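Local coordinates for short afifavidin (Afifella pfennigii, PDB 6HDT), which binds biotin and 2-iminobiotin tightly without a covalent bond, though what it does in the cell is not known, at residues W23-G28 with G121-T126; G28-L33 with F44-A49. All blocks are in the same frame, centred on the assembly; numbering follows the deposited sequence.

Contact 1 of 2, residues W23-G28 with G121-T126; sequences WVNQDG and GSDTFT. With BTN (biotin), chain E.
The first and last strands of the avidin barrel, 20-24 and 117-127, meet here and close the sheet beside the ureido ring of biotin. Val-24 and Thr-126 form an antiparallel hydrogen-bonded pair, with Thr-126 N 2.8 Å from Val-24 O. Asn-25 to Gly-28 form a type I turn, in which side chains carry the contact. Gln-26, bent at chi2 (-69°), brings its amide to the backbone of strand 117-127. Gln-26 OE1 accepts from Thr-124 N at 2.9 Å. Gln-26 NE2 donates to Asp-123 OD1 at 2.8 Å, from above the carboxylate plane, and also to Asp-27 OD2. CB of Asn-25 sits over one face of the Phe-125 ring, 3.9 Å from the centroid. Asn-25 ND2 donates to biotin O3 at 2.9 Å. Biotin N1 points almost straight at Asp-123 OD2, 2.9 Å away (172°). Trp-89 NE1 also donates to this OD2. An alanine in place of Asp-123 would probably leave biotin N1 and Trp-89 NE1 without this acceptor and Gln-26 NE2 with Asp-27 alone of the two carboxylates. Asn-25 is one of three donors to the ureido oxygen, with Ser-29 and Tyr-45, while the carboxylate of Asp-123, probably charged, takes a ureido N-H.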
loop_
_atom_site.group_PDB
_atom_site.type_symbol
_atom_site.label_atom_id
_atom_site.label_comp_id
_atom_site.label_asym_id
_atom_site.label_seq_id
_atom_site.Cartn_x
_atom_site.Cartn_y
_atom_site.Cartn_z
ATOM N N TRP A 23 6.440 7.554 14.631
ATOM C CA TRP A 23 6.687 8.551 13.629
ATOM C C TRP A 23 5.645 9.658 13.675
ATOM O O TRP A 23 4.503 9.419 14.069
ATOM C CB TRP A 23 6.643 7.890 12.235
ATOM C CG TRP A 23 7.498 6.681 12.107
ATOM C CD1 TRP A 23 7.178 5.430 12.497
ATOM C CD2 TRP A 23 8.849 6.617 11.589
ATOM N NE1 TRP A 23 8.219 4.573 12.234
ATOM C CE2 TRP A 23 9.259 5.277 11.682
ATOM C CE3 TRP A 23 9.728 7.554 11.035
ATOM C CZ2 TRP A 23 10.527 4.845 11.271
ATOM C CZ3 TRP A 23 10.997 7.116 10.624
ATOM C CH2 TRP A 23 11.375 5.784 10.742
ATOM N N VAL A 24 6.054 10.827 13.185
ATOM C CA VAL A 24 5.225 12.008 13.006
ATOM C C VAL A 24 5.496 12.640 11.630
ATOM O O VAL A 24 6.635 12.714 11.145
ATOM C CB VAL A 24 5.398 13.035 14.144
ATOM C CG1 VAL A 24 6.762 13.707 14.098
ATOM C CG2 VAL A 24 4.336 14.103 14.080
ATOM N N ASN A 25 4.431 13.044 10.947
ATOM C CA ASN A 25 4.633 13.762 9.696
ATOM C C ASN A 25 4.541 15.280 9.894
ATOM O O ASN A 25 4.407 15.755 11.019
ATOM C CB ASN A 25 3.763 13.213 8.563
ATOM C CG ASN A 25 2.334 13.670 8.645
ATOM O OD1 ASN A 25 2.018 14.602 9.359
ATOM N ND2 ASN A 25 1.461 13.016 7.894
ATOM N N GLN A 26 4.663 16.023 8.795
ATOM C CA GLN A 26 4.772 17.489 8.823
ATOM C C GLN A 26 3.466 18.158 9.288
ATOM O O GLN A 26 3.467 19.302 9.730
ATOM C CB GLN A 26 5.189 18.031 7.434
ATOM C CG GLN A 26 4.126 17.928 6.331
ATOM C CD GLN A 26 3.816 16.499 5.878
ATOM O OE1 GLN A 26 4.668 15.610 5.923
ATOM N NE2 GLN A 26 2.584 16.276 5.435
ATOM N N ASP A 27 2.353 17.440 9.170
ATOM C CA ASP A 27 1.098 17.932 9.674
ATOM C C ASP A 27 0.754 17.400 11.054
ATOM O O ASP A 27 -0.345 17.632 11.532
ATOM C CB ASP A 27 -0.028 17.590 8.705
ATOM C CG ASP A 27 0.087 18.362 7.405
ATOM O OD1 ASP A 27 0.217 19.605 7.469
ATOM O OD2 ASP A 27 0.059 17.728 6.332
ATOM N N GLY A 28 1.686 16.695 11.691
ATOM C CA GLY A 28 1.469 16.145 13.034
ATOM C C GLY A 28 0.672 14.848 13.118
ATOM O O GLY A 28 0.322 14.410 14.223
ATOM N N GLY A 121 -0.591 13.504 -2.714
ATOM C CA GLY A 121 0.212 14.401 -1.937
ATOM C C GLY A 121 1.505 13.732 -1.509
ATOM O O GLY A 121 1.835 12.641 -1.933
ATOM N N SER A 122 2.213 14.412 -0.635
ATOM C CA SER A 122 3.460 13.913 -0.080
ATOM C C SER A 122 3.508 14.136 1.442
ATOM O O SER A 122 3.076 15.178 1.917
ATOM C CB SER A 122 4.642 14.613 -0.750
ATOM O OG SER A 122 4.646 14.290 -2.127
ATOM N N ASP A 123 4.039 13.147 2.175
ATOM C CA ASP A 123 4.283 13.237 3.606
ATOM C C ASP A 123 5.739 12.827 3.878
ATOM O O ASP A 123 6.249 11.838 3.305
ATOM C CB ASP A 123 3.407 12.290 4.435
ATOM C CG ASP A 123 1.958 12.723 4.542
ATOM O OD1 ASP A 123 1.634 13.897 4.226
ATOM O OD2 ASP A 123 1.134 11.849 4.950
ATOM N N THR A 124 6.359 13.578 4.771
ATOM C CA THR A 124 7.674 13.260 5.309
ATOM C C THR A 124 7.521 12.970 6.801
ATOM O O THR A 124 7.048 13.825 7.584
ATOM C CB THR A 124 8.652 14.417 5.114
ATOM O OG1 THR A 124 8.731 14.699 3.716
ATOM C CG2 THR A 124 10.042 14.033 5.613
ATOM N N PHE A 125 7.943 11.764 7.185
ATOM C CA PHE A 125 7.809 11.288 8.527
ATOM C C PHE A 125 9.149 11.371 9.203
ATOM O O PHE A 125 10.185 11.150 8.562
ATOM C CB PHE A 125 7.302 9.868 8.535
ATOM C CG PHE A 125 5.901 9.717 7.997
ATOM C CD1 PHE A 125 5.701 9.485 6.664
ATOM C CD2 PHE A 125 4.815 9.818 8.835
ATOM C CE1 PHE A 125 4.391 9.316 6.154
ATOM C CE2 PHE A 125 3.525 9.675 8.344
ATOM C CZ PHE A 125 3.326 9.437 7.003
ATOM N N THR A 126 9.140 11.750 10.474
ATOM C CA THR A 126 10.388 11.701 11.258
ATOM C C THR A 126 10.253 10.769 12.456
ATOM O O THR A 126 9.182 10.694 13.113
ATOM C CB THR A 126 10.834 13.107 11.692
ATOM O OG1 THR A 126 9.865 13.673 12.571
ATOM C CG2 THR A 126 10.992 14.031 10.479
HETATM C C11 BTN E . -10.372 11.149 4.697
HETATM O O11 BTN E . -10.929 10.647 3.701
HETATM O O12 BTN E . -10.394 12.383 4.918
HETATM C C10 BTN E . -9.643 10.204 5.635
HETATM C C9 BTN E . -8.412 10.838 6.281
HETATM C C8 BTN E . -7.277 11.061 5.278
HETATM C C7 BTN E . -6.066 11.783 5.865
HETATM C C2 BTN E . -4.994 11.938 4.791
HETATM S S1 BTN E . -4.092 10.451 4.394
HETATM C C6 BTN E . -2.841 11.370 3.544
HETATM C C5 BTN E . -2.653 12.637 4.359
HETATM N N1 BTN E . -1.659 12.491 5.385
HETATM C C3 BTN E . -2.105 12.569 6.638
HETATM O O3 BTN E . -1.382 12.496 7.647
HETATM N N2 BTN E . -3.450 12.749 6.589
HETATM C C4 BTN E . -3.896 12.912 5.214
#

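Contact 2 of 2, residues G28-L33 with F44-A49; sequences GSTMTL and FYVNNA. With BTN (biotin), chain E.
Backbone hydrogen bonds pair strands 30-33 and 44-46, which run antiparallel in one hairpin. Thr-30 with Val-46 and Thr-32 with Phe-44 are hydrogen-bonded pairs, and Met-31 with Tyr-45 is the non-hydrogen-bonded pair between them. Beyond the strands, side chains continue the pairing. Ser-29 OG accepts from Asn-48 N at 2.8 Å in a nearly straight bond (178°). In one of its two conformers, Asn-48 ND2 donates to Gly-28 O at 2.9 Å.

The polar contacts with biotin centre on its O3. Ser-29 OG and Tyr-45 OH both donate to O3, each at 2.7 Å. The ligand oxygen lies at the edge of the tyrosine ring, near its plane. Asn-47 OD1 accepts from biotin N2 at 2.9 Å, and it also takes Ala-49 N in an Asx turn. That second bond should limit how far the amide can turn.

Van der Waals contacts lie on both sides of the sheet. On the Tyr-45 side, Met-31 CB is 3.5 Å from Tyr-45 CD2. Met-31 is extended beyond CG (chi2 172°), which carries SD to a Met-aromatic contact at the edge of the Tyr-45 ring, 5.0 Å from its centroid. On the other side, Phe-44 CZ approaches Thr-32 OG1 at 3.5 Å, and Thr-30 OG1 lies against Val-46 CB.

Strand 20-24 flanks the hairpin through Trp-23, which touches Met-31. Strand 58-66 borders it beyond Tyr-45. From strand 69-77, Val-74 and Trp-76 pack on the tyrosine.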
loop_
_atom_site.group_PDB
_atom_site.type_symbol
_atom_site.label_atom_id
_atom_site.label_comp_id
_atom_site.label_asym_id
_atom_site.label_seq_id
_atom_site.Cartn_x
_atom_site.Cartn_y
_atom_site.Cartn_z
ATOM N N GLY A 28 1.686 16.695 11.691
ATOM C CA GLY A 28 1.469 16.145 13.034
ATOM C C GLY A 28 0.672 14.848 13.118
ATOM O O GLY A 28 0.322 14.410 14.223
ATOM N N SER A 29 0.376 14.231 11.974
ATOM C CA SER A 29 -0.180 12.870 12.002
ATOM C C SER A 29 0.927 11.962 12.547
ATOM O O SER A 29 2.134 12.244 12.386
ATOM C CB SER A 29 -0.713 12.409 10.644
ATOM O OG SER A 29 -1.742 13.298 10.211
ATOM N N THR A 30 0.501 10.941 13.276
ATOM C CA THR A 30 1.428 9.994 13.864
ATOM C C THR A 30 1.103 8.587 13.392
ATOM O O THR A 30 -0.071 8.220 13.038
ATOM C CB THR A 30 1.413 10.040 15.413
ATOM O OG1 THR A 30 0.079 9.905 15.902
ATOM C CG2 THR A 30 1.989 11.363 15.923
ATOM N N MET A 31 2.134 7.767 13.405
ATOM C CA MET A 31 1.923 6.365 13.180
ATOM C C MET A 31 2.960 5.572 13.916
ATOM O O MET A 31 4.070 6.065 14.184
ATOM C CB MET A 31 1.939 6.067 11.683
ATOM C CG MET A 31 3.284 6.259 11.014
ATOM S SD MET A 31 3.322 5.695 9.299
ATOM C CE MET A 31 5.040 6.118 8.998
ATOM N N THR A 32 2.609 4.328 14.184
ATOM C CA THR A 32 3.569 3.369 14.662
ATOM C C THR A 32 3.686 2.240 13.643
ATOM O O THR A 32 2.692 1.748 13.115
ATOM C CB THR A 32 3.206 2.844 16.073
ATOM O OG1 THR A 32 3.244 3.912 17.024
ATOM C CG2 THR A 32 4.153 1.739 16.506
ATOM N N LEU A 33 4.921 1.838 13.375
ATOM C CA LEU A 33 5.228 0.766 12.443
ATOM C C LEU A 33 5.801 -0.414 13.182
ATOM O O LEU A 33 6.713 -0.283 14.017
ATOM C CB LEU A 33 6.240 1.217 11.374
ATOM C CG LEU A 33 5.788 2.344 10.445
ATOM C CD1 LEU A 33 6.905 2.693 9.490
ATOM C CD2 LEU A 33 4.534 1.951 9.686
ATOM N N PHE A 44 -0.549 1.243 13.112
ATOM C CA PHE A 44 -1.714 2.128 13.161
ATOM C C PHE A 44 -1.309 3.554 12.807
ATOM O O PHE A 44 -0.126 3.943 12.896
ATOM C CB PHE A 44 -2.406 2.089 14.529
ATOM C CG PHE A 44 -1.647 2.795 15.625
ATOM C CD1 PHE A 44 -1.798 4.164 15.854
ATOM C CD2 PHE A 44 -0.789 2.072 16.441
ATOM C CE1 PHE A 44 -1.086 4.801 16.865
ATOM C CE2 PHE A 44 -0.105 2.694 17.459
ATOM C CZ PHE A 44 -0.240 4.059 17.670
ATOM N N TYR A 45 -2.313 4.319 12.386
ATOM C CA TYR A 45 -2.145 5.665 11.892
ATOM C C TYR A 45 -3.126 6.598 12.530
ATOM O O TYR A 45 -4.319 6.306 12.585
ATOM C CB TYR A 45 -2.331 5.699 10.380
ATOM C CG TYR A 45 -1.707 6.894 9.702
ATOM C CD1 TYR A 45 -2.392 8.095 9.588
ATOM C CD2 TYR A 45 -0.427 6.810 9.154
ATOM C CE1 TYR A 45 -1.814 9.203 8.953
ATOM C CE2 TYR A 45 0.152 7.898 8.525
ATOM C CZ TYR A 45 -0.551 9.095 8.411
ATOM O OH TYR A 45 -0.006 10.198 7.813
ATOM N N VAL A 46 -2.630 7.739 12.985
ATOM C CA VAL A 46 -3.504 8.751 13.565
ATOM C C VAL A 46 -3.408 10.005 12.745
ATOM O O VAL A 46 -2.375 10.683 12.723
ATOM C CB VAL A 46 -3.237 9.031 15.047
ATOM C CG1 VAL A 46 -4.190 10.122 15.557
ATOM C CG2 VAL A 46 -3.417 7.758 15.858
ATOM N N ASN A 47 -4.503 10.302 12.054
ATOM C CA ASN A 47 -4.577 11.472 11.198
ATOM C C ASN A 47 -4.851 12.731 12.018
ATOM O O ASN A 47 -5.808 12.779 12.794
ATOM C CB ASN A 47 -5.629 11.262 10.105
ATOM C CG ASN A 47 -5.943 12.521 9.346
ATOM O OD1 ASN A 47 -5.045 13.268 8.987
ATOM N ND2 ASN A 47 -7.236 12.762 9.081
ATOM N N ASN A 48 -3.977 13.722 11.866
ATOM C CA ASN A 48 -4.185 14.976 12.551
ATOM C C ASN A 48 -4.163 16.159 11.516
ATOM O O ASN A 48 -4.227 17.326 11.886
ATOM C CB ASN A 48 -3.204 15.049 13.773
ATOM C CG ASN A 48 -3.342 13.827 14.758
ATOM O OD1 ASN A 48 -4.449 13.438 15.158
ATOM N ND2 ASN A 48 -2.202 13.236 15.157
ATOM N N ALA A 49 -4.152 15.827 10.214
ATOM C CA ALA A 49 -4.083 16.839 9.170
ATOM C C ALA A 49 -5.397 17.602 8.990
ATOM O O ALA A 49 -6.476 16.999 8.909
ATOM C CB ALA A 49 -3.668 16.232 7.853
HETATM C C11 BTN E . -10.372 11.149 4.697
HETATM O O11 BTN E . -10.929 10.647 3.701
HETATM O O12 BTN E . -10.394 12.383 4.918
HETATM C C10 BTN E . -9.643 10.204 5.635
HETATM C C9 BTN E . -8.412 10.838 6.281
HETATM C C8 BTN E . -7.277 11.061 5.278
HETATM C C7 BTN E . -6.066 11.783 5.865
HETATM C C2 BTN E . -4.994 11.938 4.791
HETATM S S1 BTN E . -4.092 10.451 4.394
HETATM C C6 BTN E . -2.841 11.370 3.544
HETATM C C5 BTN E . -2.653 12.637 4.359
HETATM N N1 BTN E . -1.659 12.491 5.385
HETATM C C3 BTN E . -2.105 12.569 6.638
HETATM O O3 BTN E . -1.382 12.496 7.647
HETATM N N2 BTN E . -3.450 12.749 6.589
HETATM C C4 BTN E . -3.896 12.912 5.214
#

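Contacts 1 and 2 have centres 8 Å apart and share Gly-28. Both belong to one antiparallel barrel, in which strand 20-24 lies between strands 117-127 and 30-35. Along the chain, contact 2, apart from Gly-28, falls within the 92 residues, mostly strand, that separate the two sides of contact 1: 23-28 runs into 28-33, 44-49 follows, and 121-126 comes last. Contact 1 joins the chain-terminal strands of the barrel, and contact 2 joins the two strands of the hairpin next to strand 20-24. Trp-23 N lies 2.8 Å from Met-31 O, a probable hydrogen bond. Both contacts reach the ureido ring of biotin, so residues far apart in sequence share one group. Ser-85 and Gly-53 add hydrogen bonds to the ligand.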